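Local coordinates for linoleate 11-lipoxygenase (Gaeumannomyces graminis, PDB 5FX8), which uses a catalytic manganese ion to oxygenate linoleic and alpha-linolenic acids to 11S- and 13R-hydroperoxy fatty acids, at the glycan on A:Asn157 and the interface of chains A and B. Residues are numbered along the deposited sequence; one frame, centred on the assembly and turned at random. Chains: chain A, Linoleate 11-lipoxygenase; chain B, Zonadhesin.

Contact 1: the glycan on A:Asn157. Residues chain A 153, 156-157, 591, 594-595, 601. With NAG (2-acetamido-2-deoxy-beta-D-glucopyranose), chain C; NAG (2-acetamido-2-deoxy-beta-D-glucopyranose), chain D.
The first sugar of this N-linked glycan, NAG of chain C, lies over the aromatic ring of A:Phe591. C5 of this NAG stands above one face of the A:Phe591 ring, shifted toward the rim and 3.9 Å from its centroid, a CH-pi contact in which CE2 and CZ of the phenyl do most of the touching. The ring is put there by a chi1 of -65°, with CG anti to the carbonyl carbon. Next to the attachment carbon, the acetamido N2 of the sugar gives a nearly straight hydrogen bond (176° at H) to A:Gly595 O at 2.9 Å, arriving in the carbonyl plane on a lone pair. Across the sugar, A:Ser156 OG and the 6-hydroxyl O6 are hydrogen-bonded at 2.9 Å. The glycosidic bond itself runs from A:Asn157 ND2 to C1, and the N-H left on ND2 binds A:Pro601 O at 2.8 Å, close to the amide plane, which should fix the rotation of the amide. NAG of chain D is poorly ordered and little covered by protein; O3 of the first sugar donates to its ring oxygen O5. Every protein residue here sits in loop: one stretch is A:Gly153 to A:Asn157, and the other, A:Phe591 to A:Pro601, follows helix 566-587.

Contact 2: the interface of chains A and B. Residues chain A 379, 384-386, 391, 398; chain B 230-235, 237-240.
A:Arg391 starts with CG anti to its backbone N (chi1 -171°) and then bends at chi3 (-122°), which turns its guanidinium into the B:Pro231 to B:Ser233 turn. A:Arg379 instead runs extended from CG to NE and meets the same turn end-on. A:Tyr398, CG anti to the backbone N (chi1 -177°), points its ring from helix 396-420 at B:Leu235. Both terminal nitrogens of A:Arg379 hold one acceptor, B:Ala232 O, at 2.8 Å from NH1 and 2.9 Å from NH2, the oxygen lying in the guanidinium plane; A:Ile384 CG2 covers one face of that group. A:Arg391 NH2 donates to B:Ser233 O at 2.7 Å, again in plane, with A:Gly385 CA against a face of its guanidinium. Next along, the backbone N of A:Glu386 reaches B:Pro231 O at 3.1 Å from above the carbonyl plane. The carboxylate of A:Glu386 makes a loose salt bridge with A:Arg391 and may steady it. The turn is braced from within by B:Ser233 OG, which donates to B:Thr230 O at 2.7 Å. So the lipoxygenase reads mainly backbone carbonyls of the adhesin, in a pairing that may be particular to the crystal. At the other end, B:Leu235 N donates to A:Tyr398 OH at 3.0 Å while its methyl CD1 sits over the middle of the tyrosine ring, 3.4 Å from the centroid.

Contact 3: the interface of chains A and B. Residues chain A 402-403, 578, 581-582, 585; chain B 176-178, 252-254.
B:Glu254 pushes its carboxylate between two helices of the lipoxygenase and is the most deeply covered residue of this patch. Its OE2 takes a hydrogen bond and salt bridge from A:Arg403 NH1 at 2.9 Å, using the anti lone pair; the guanidinium and carboxylate planes stand 87° apart, so the two groups cross rather than pair side by side. The same OE2 meets A:Glu585 OE2 tip to tip at 2.7 Å. Two ionised carboxylates would repel each other at such a separation, so one of them may be protonated, but at this resolution the distance cannot settle it and protons are not seen. A:Arg581 passes the other oxygen in the opposite direction, its NE 3.8 Å from OE1 of B:Glu254 in a longer salt bridge, and A:Ile582 CG1 packs against the same OE1. A:Arg403 also has its NH1 within hydrogen-bonding reach of B:Gly253 O at 3.2 Å, and its NH2 makes a weak bond to B:Thr177 O.

Farther out, B:Glu254 bends at chi2 (-78°) to bring its carboxylate into this group, whereas A:Arg403 stays extended from CG to NE. A:Glu585 OE1 makes a long salt bridge within the lipoxygenase to A:Arg403 NE at 3.9 Å, which may help position both side chains. In the fold, A:Arg403 comes from helix 396-420, and A:Arg581, A:Ile582 and A:Glu585 from helix 566-587; the adhesin brings the start of strand 176-186 and the loop just after strand 246-252.

Contact 1: the glycan on A:Asn157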
# COMPACT_ATOMS: atom_id res chain seq x y z
N GLY A 153 -11.14 17.77 0.42
CA GLY A 153 -12.21 18.13 -0.46
C GLY A 153 -13.10 16.98 -0.86
O GLY A 153 -14.14 17.21 -1.47
N SER A 156 -16.17 17.60 1.63
CA SER A 156 -16.83 18.89 1.47
C SER A 156 -17.56 18.99 0.15
O SER A 156 -18.61 19.64 0.07
CB SER A 156 -15.80 20.00 1.54
OG SER A 156 -14.87 19.72 2.54
N ASN A 157 -17.00 18.42 -0.91
CA ASN A 157 -17.47 18.67 -2.26
C ASN A 157 -18.00 17.40 -2.89
O ASN A 157 -17.96 17.25 -4.11
CB ASN A 157 -16.35 19.27 -3.10
CG ASN A 157 -15.69 20.44 -2.42
OD1 ASN A 157 -16.28 21.08 -1.57
ND2 ASN A 157 -14.44 20.73 -2.80
N PHE A 591 -5.89 24.30 -2.64
CA PHE A 591 -6.90 24.77 -3.56
C PHE A 591 -6.58 26.18 -4.02
O PHE A 591 -6.06 26.99 -3.25
CB PHE A 591 -8.26 24.74 -2.90
CG PHE A 591 -8.73 23.38 -2.55
CD1 PHE A 591 -9.28 22.56 -3.52
CD2 PHE A 591 -8.64 22.91 -1.26
CE1 PHE A 591 -9.72 21.32 -3.20
CE2 PHE A 591 -9.09 21.67 -0.93
CZ PHE A 591 -9.63 20.87 -1.90
N LYS A 594 -10.54 29.21 -7.32
CA LYS A 594 -11.79 28.60 -7.71
C LYS A 594 -12.11 27.34 -6.94
O LYS A 594 -12.99 26.60 -7.34
CB LYS A 594 -11.79 28.31 -9.20
CG LYS A 594 -11.94 29.54 -10.07
CD LYS A 594 -12.87 29.25 -11.26
CE LYS A 594 -12.42 28.02 -12.07
NZ LYS A 594 -13.37 27.66 -13.18
N GLY A 595 -11.43 27.08 -5.83
CA GLY A 595 -11.71 25.83 -5.13
C GLY A 595 -11.23 24.58 -5.84
O GLY A 595 -11.75 23.49 -5.59
N PRO A 601 -12.08 19.38 -7.53
CA PRO A 601 -12.55 19.83 -6.22
C PRO A 601 -12.00 19.03 -5.05
O PRO A 601 -12.56 19.08 -3.96
CB PRO A 601 -14.07 19.67 -6.32
CG PRO A 601 -14.35 19.58 -7.76
CD PRO A 601 -13.19 18.89 -8.36
C1 NAG C . -13.66 21.83 -2.28
C2 NAG C . -14.23 23.19 -2.73
C3 NAG C . -13.39 24.34 -2.19
C4 NAG C . -13.13 24.18 -0.70
C5 NAG C . -12.57 22.80 -0.43
C6 NAG C . -12.28 22.53 1.02
C7 NAG C . -15.46 23.29 -4.86
C8 NAG C . -15.34 23.40 -6.34
N2 NAG C . -14.31 23.28 -4.18
O3 NAG C . -14.07 25.57 -2.42
O4 NAG C . -12.21 25.16 -0.24
O5 NAG C . -13.51 21.81 -0.87
O6 NAG C . -13.45 22.09 1.69
O7 NAG C . -16.54 23.22 -4.30
C1 NAG D . -12.81 26.03 0.75
C2 NAG D . -11.66 26.77 1.44
C3 NAG D . -12.21 27.77 2.47
C4 NAG D . -13.22 28.70 1.82
C5 NAG D . -14.33 27.87 1.17
C6 NAG D . -15.32 28.71 0.41
C7 NAG D . -9.50 25.63 1.62
C8 NAG D . -8.69 24.62 2.37
N2 NAG D . -10.74 25.83 2.06
O3 NAG D . -11.17 28.56 3.03
O4 NAG D . -13.76 29.59 2.79
O5 NAG D . -13.75 26.97 0.20
O6 NAG D . -15.03 28.70 -0.98
O7 NAG D . -9.04 26.25 0.66

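Contact 2: the interface of chains A and B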
# COMPACT_ATOMS: atom_id res chain seq x y z
N ARG A 379 -2.48 6.66 -25.10
CA ARG A 379 -2.74 6.97 -26.50
C ARG A 379 -3.66 5.95 -27.11
O ARG A 379 -4.52 6.29 -27.92
CB ARG A 379 -1.44 7.03 -27.30
CG ARG A 379 -0.68 8.30 -27.12
CD ARG A 379 0.46 8.37 -28.11
NE ARG A 379 1.35 9.47 -27.81
CZ ARG A 379 1.14 10.72 -28.21
NH1 ARG A 379 0.08 11.00 -28.94
NH2 ARG A 379 2.01 11.67 -27.90
N ILE A 384 -4.27 11.45 -24.89
CA ILE A 384 -3.09 12.31 -25.00
C ILE A 384 -3.17 13.13 -26.27
O ILE A 384 -3.35 12.58 -27.36
CB ILE A 384 -1.79 11.51 -25.00
CG1 ILE A 384 -1.59 10.81 -23.66
CG2 ILE A 384 -0.62 12.42 -25.36
CD1 ILE A 384 -0.32 10.06 -23.57
N GLY A 385 -2.99 14.46 -26.15
CA GLY A 385 -3.03 15.37 -27.29
C GLY A 385 -4.40 15.55 -27.94
O GLY A 385 -5.43 15.28 -27.37
N GLU A 386 -4.38 16.03 -29.18
CA GLU A 386 -5.63 16.25 -29.89
C GLU A 386 -5.86 15.05 -30.79
O GLU A 386 -5.40 14.99 -31.93
CB GLU A 386 -5.60 17.58 -30.64
CG GLU A 386 -5.76 18.77 -29.69
CD GLU A 386 -5.71 20.13 -30.38
OE1 GLU A 386 -5.97 20.20 -31.60
OE2 GLU A 386 -5.40 21.14 -29.71
N ARG A 391 -8.16 18.48 -26.72
CA ARG A 391 -7.18 18.08 -25.73
C ARG A 391 -7.81 18.23 -24.36
O ARG A 391 -8.47 19.24 -24.10
CB ARG A 391 -5.93 18.95 -25.87
CG ARG A 391 -4.70 18.56 -25.07
CD ARG A 391 -3.54 19.56 -25.23
NE ARG A 391 -2.35 18.89 -25.74
CZ ARG A 391 -1.91 19.06 -26.97
NH1 ARG A 391 -2.54 19.93 -27.75
NH2 ARG A 391 -0.85 18.40 -27.43
N TYR A 398 -1.85 11.86 -15.44
CA TYR A 398 -0.84 11.93 -16.47
C TYR A 398 0.27 12.90 -16.10
O TYR A 398 1.44 12.65 -16.37
CB TYR A 398 -1.50 12.32 -17.79
CG TYR A 398 -0.61 12.37 -18.98
CD1 TYR A 398 0.49 11.54 -19.08
CD2 TYR A 398 -0.87 13.26 -20.00
CE1 TYR A 398 1.28 11.59 -20.16
CE2 TYR A 398 -0.07 13.31 -21.08
CZ TYR A 398 1.00 12.48 -21.16
OH TYR A 398 1.82 12.52 -22.24
N THR B 230 3.55 19.00 -32.12
CA THR B 230 2.41 18.89 -33.01
C THR B 230 1.18 18.82 -32.14
O THR B 230 1.31 18.83 -30.92
CB THR B 230 2.52 17.66 -33.89
OG1 THR B 230 2.03 16.52 -33.17
CG2 THR B 230 3.95 17.45 -34.27
N PRO B 231 -0.03 18.81 -32.70
CA PRO B 231 -1.21 18.57 -31.86
C PRO B 231 -1.14 17.26 -31.10
O PRO B 231 -1.62 17.18 -29.97
CB PRO B 231 -2.36 18.56 -32.86
CG PRO B 231 -1.90 19.46 -33.93
CD PRO B 231 -0.42 19.31 -34.03
N ALA B 232 -0.52 16.24 -31.68
CA ALA B 232 -0.52 14.93 -31.07
C ALA B 232 0.48 14.79 -29.94
O ALA B 232 0.54 13.73 -29.32
CB ALA B 232 -0.24 13.85 -32.12
N SER B 233 1.26 15.81 -29.64
CA SER B 233 2.34 15.60 -28.70
C SER B 233 1.82 15.64 -27.26
O SER B 233 0.88 16.36 -26.94
CB SER B 233 3.46 16.61 -28.93
OG SER B 233 2.95 17.91 -29.00
N GLY B 234 2.42 14.82 -26.42
CA GLY B 234 2.09 14.76 -25.02
C GLY B 234 3.08 15.51 -24.15
O GLY B 234 3.86 16.34 -24.62
N LEU B 235 3.03 15.21 -22.87
CA LEU B 235 3.82 15.95 -21.93
C LEU B 235 5.30 15.85 -22.28
O LEU B 235 5.74 14.80 -22.73
CB LEU B 235 3.53 15.46 -20.53
CG LEU B 235 2.13 15.90 -20.08
CD1 LEU B 235 1.77 15.21 -18.79
CD2 LEU B 235 2.09 17.40 -19.90
N VAL B 237 4.50 18.99 -23.19
CA VAL B 237 3.56 19.91 -23.82
C VAL B 237 2.19 19.76 -23.18
O VAL B 237 1.57 18.70 -23.27
CB VAL B 237 3.50 19.65 -25.33
CG1 VAL B 237 2.44 20.48 -25.98
CG2 VAL B 237 4.80 19.96 -25.94
N GLU B 238 1.70 20.83 -22.55
CA GLU B 238 0.33 20.85 -22.04
C GLU B 238 -0.69 21.36 -23.04
O GLU B 238 -1.86 20.95 -22.99
CB GLU B 238 0.22 21.71 -20.79
CG GLU B 238 1.17 21.41 -19.70
CD GLU B 238 0.82 22.18 -18.45
OE1 GLU B 238 1.26 23.35 -18.30
OE2 GLU B 238 0.07 21.61 -17.61
N SER B 239 -0.32 22.29 -23.92
CA SER B 239 -1.26 22.86 -24.88
C SER B 239 -0.48 23.54 -25.99
O SER B 239 0.64 23.99 -25.77
CB SER B 239 -2.18 23.86 -24.20
OG SER B 239 -1.36 24.79 -23.54
N PHE B 240 -1.08 23.61 -27.17
CA PHE B 240 -0.36 24.14 -28.33
C PHE B 240 -1.35 24.64 -29.36
O PHE B 240 -2.03 23.84 -30.01
CB PHE B 240 0.55 23.06 -28.91
CG PHE B 240 1.13 23.40 -30.23
CD1 PHE B 240 1.93 24.53 -30.39
CD2 PHE B 240 0.90 22.60 -31.32
CE1 PHE B 240 2.46 24.84 -31.61
CE2 PHE B 240 1.43 22.90 -32.53
CZ PHE B 240 2.22 24.03 -32.68

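Contact 3: the interface of chains A and B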
# COMPACT_ATOMS: atom_id res chain seq x y z
N HIS A 402 3.89 11.66 -15.44
CA HIS A 402 4.94 12.12 -16.31
C HIS A 402 6.13 12.62 -15.52
O HIS A 402 7.28 12.30 -15.85
CB HIS A 402 4.41 13.19 -17.24
CG HIS A 402 5.47 13.87 -18.02
ND1 HIS A 402 6.00 13.33 -19.18
CD2 HIS A 402 6.14 15.03 -17.80
CE1 HIS A 402 6.94 14.13 -19.63
NE2 HIS A 402 7.05 15.16 -18.82
N ARG A 403 5.89 13.37 -14.44
CA ARG A 403 7.03 13.81 -13.64
C ARG A 403 7.76 12.63 -13.02
O ARG A 403 8.98 12.47 -13.20
CB ARG A 403 6.58 14.79 -12.56
CG ARG A 403 5.99 16.02 -13.10
CD ARG A 403 5.53 16.94 -11.99
NE ARG A 403 4.59 17.95 -12.48
CZ ARG A 403 4.92 19.14 -12.98
NH1 ARG A 403 6.18 19.50 -13.07
NH2 ARG A 403 3.98 19.97 -13.38
N ASP A 578 15.60 14.48 -7.26
CA ASP A 578 14.46 14.69 -8.16
C ASP A 578 13.15 14.36 -7.47
O ASP A 578 12.18 15.14 -7.53
CB ASP A 578 14.58 13.83 -9.41
CG ASP A 578 15.69 14.26 -10.32
OD1 ASP A 578 16.32 15.33 -10.13
OD2 ASP A 578 15.94 13.49 -11.28
N ARG A 581 12.09 17.00 -5.09
CA ARG A 581 11.31 18.07 -5.72
C ARG A 581 9.88 17.62 -5.94
O ARG A 581 8.94 18.37 -5.66
CB ARG A 581 11.94 18.46 -7.05
CG ARG A 581 12.89 19.61 -7.01
CD ARG A 581 13.67 19.71 -8.31
NE ARG A 581 12.89 20.27 -9.42
CZ ARG A 581 12.96 21.53 -9.86
NH1 ARG A 581 13.79 22.39 -9.28
NH2 ARG A 581 12.21 21.91 -10.88
N ILE A 582 9.70 16.41 -6.46
CA ILE A 582 8.36 15.97 -6.81
C ILE A 582 7.50 15.83 -5.56
O ILE A 582 6.32 16.19 -5.55
CB ILE A 582 8.42 14.67 -7.62
CG1 ILE A 582 9.05 14.92 -8.99
CG2 ILE A 582 7.04 14.05 -7.76
CD1 ILE A 582 9.46 13.68 -9.71
N GLU A 585 6.45 19.19 -4.30
CA GLU A 585 5.35 19.71 -5.12
C GLU A 585 4.02 19.06 -4.75
O GLU A 585 3.00 19.74 -4.68
CB GLU A 585 5.61 19.51 -6.62
CG GLU A 585 6.77 20.27 -7.20
CD GLU A 585 7.15 19.80 -8.60
OE1 GLU A 585 6.44 18.94 -9.17
OE2 GLU A 585 8.17 20.31 -9.15
N ILE B 176 10.99 25.53 -11.24
CA ILE B 176 10.00 25.70 -12.30
C ILE B 176 9.16 24.43 -12.46
O ILE B 176 9.70 23.33 -12.61
CB ILE B 176 10.67 26.08 -13.62
CG1 ILE B 176 11.30 27.47 -13.52
CG2 ILE B 176 9.66 26.06 -14.73
CD1 ILE B 176 12.06 27.85 -14.74
N THR B 177 7.84 24.60 -12.42
CA THR B 177 6.88 23.51 -12.62
C THR B 177 5.99 23.69 -13.85
O THR B 177 5.64 22.69 -14.48
CB THR B 177 5.98 23.34 -11.39
OG1 THR B 177 5.09 24.45 -11.26
CG2 THR B 177 6.81 23.25 -10.13
N ASN B 178 5.63 24.92 -14.21
CA ASN B 178 4.82 25.14 -15.39
C ASN B 178 5.35 26.33 -16.18
O ASN B 178 5.90 27.28 -15.63
CB ASN B 178 3.36 25.35 -15.03
CG ASN B 178 2.78 24.14 -14.35
OD1 ASN B 178 3.02 23.92 -13.17
ND2 ASN B 178 2.03 23.34 -15.09
N ALA B 252 4.47 21.47 -18.82
CA ALA B 252 4.47 20.99 -17.44
C ALA B 252 5.58 19.96 -17.35
O ALA B 252 5.63 19.04 -18.16
CB ALA B 252 3.15 20.36 -17.04
N GLY B 253 6.47 20.13 -16.40
CA GLY B 253 7.56 19.20 -16.32
C GLY B 253 8.61 19.74 -15.38
O GLY B 253 8.47 20.82 -14.81
N GLU B 254 9.64 18.96 -15.22
CA GLU B 254 10.66 19.26 -14.25
C GLU B 254 11.85 19.79 -15.03
O GLU B 254 12.51 19.06 -15.77
CB GLU B 254 11.02 18.02 -13.44
CG GLU B 254 9.83 17.37 -12.69
CD GLU B 254 9.43 18.11 -11.42
OE1 GLU B 254 10.08 17.91 -10.37
OE2 GLU B 254 8.48 18.90 -11.46

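Contact 2 and contact 3 are neighbouring patches of one interface, their C-alpha centres about 17 Å apart. Helix 396-420 joins them, serving contact 2 through A:Tyr398 and contact 3 through A:His402 and A:Arg403, while strands 237-242 and 246-252 of the adhesin follow closely in sequence. Contact 1 lies apart, its C-alpha centre about 26 Å from that of contact 2 and 23 Å from that of contact 3, and shares no residue with them, though helix 566-587 of contact 3 leads into its A:Phe591 loop. The glycan thus lies outside both patches. The adhesin comes from the yeast Komagataella, so the pairing may reflect co-crystallisation rather than function.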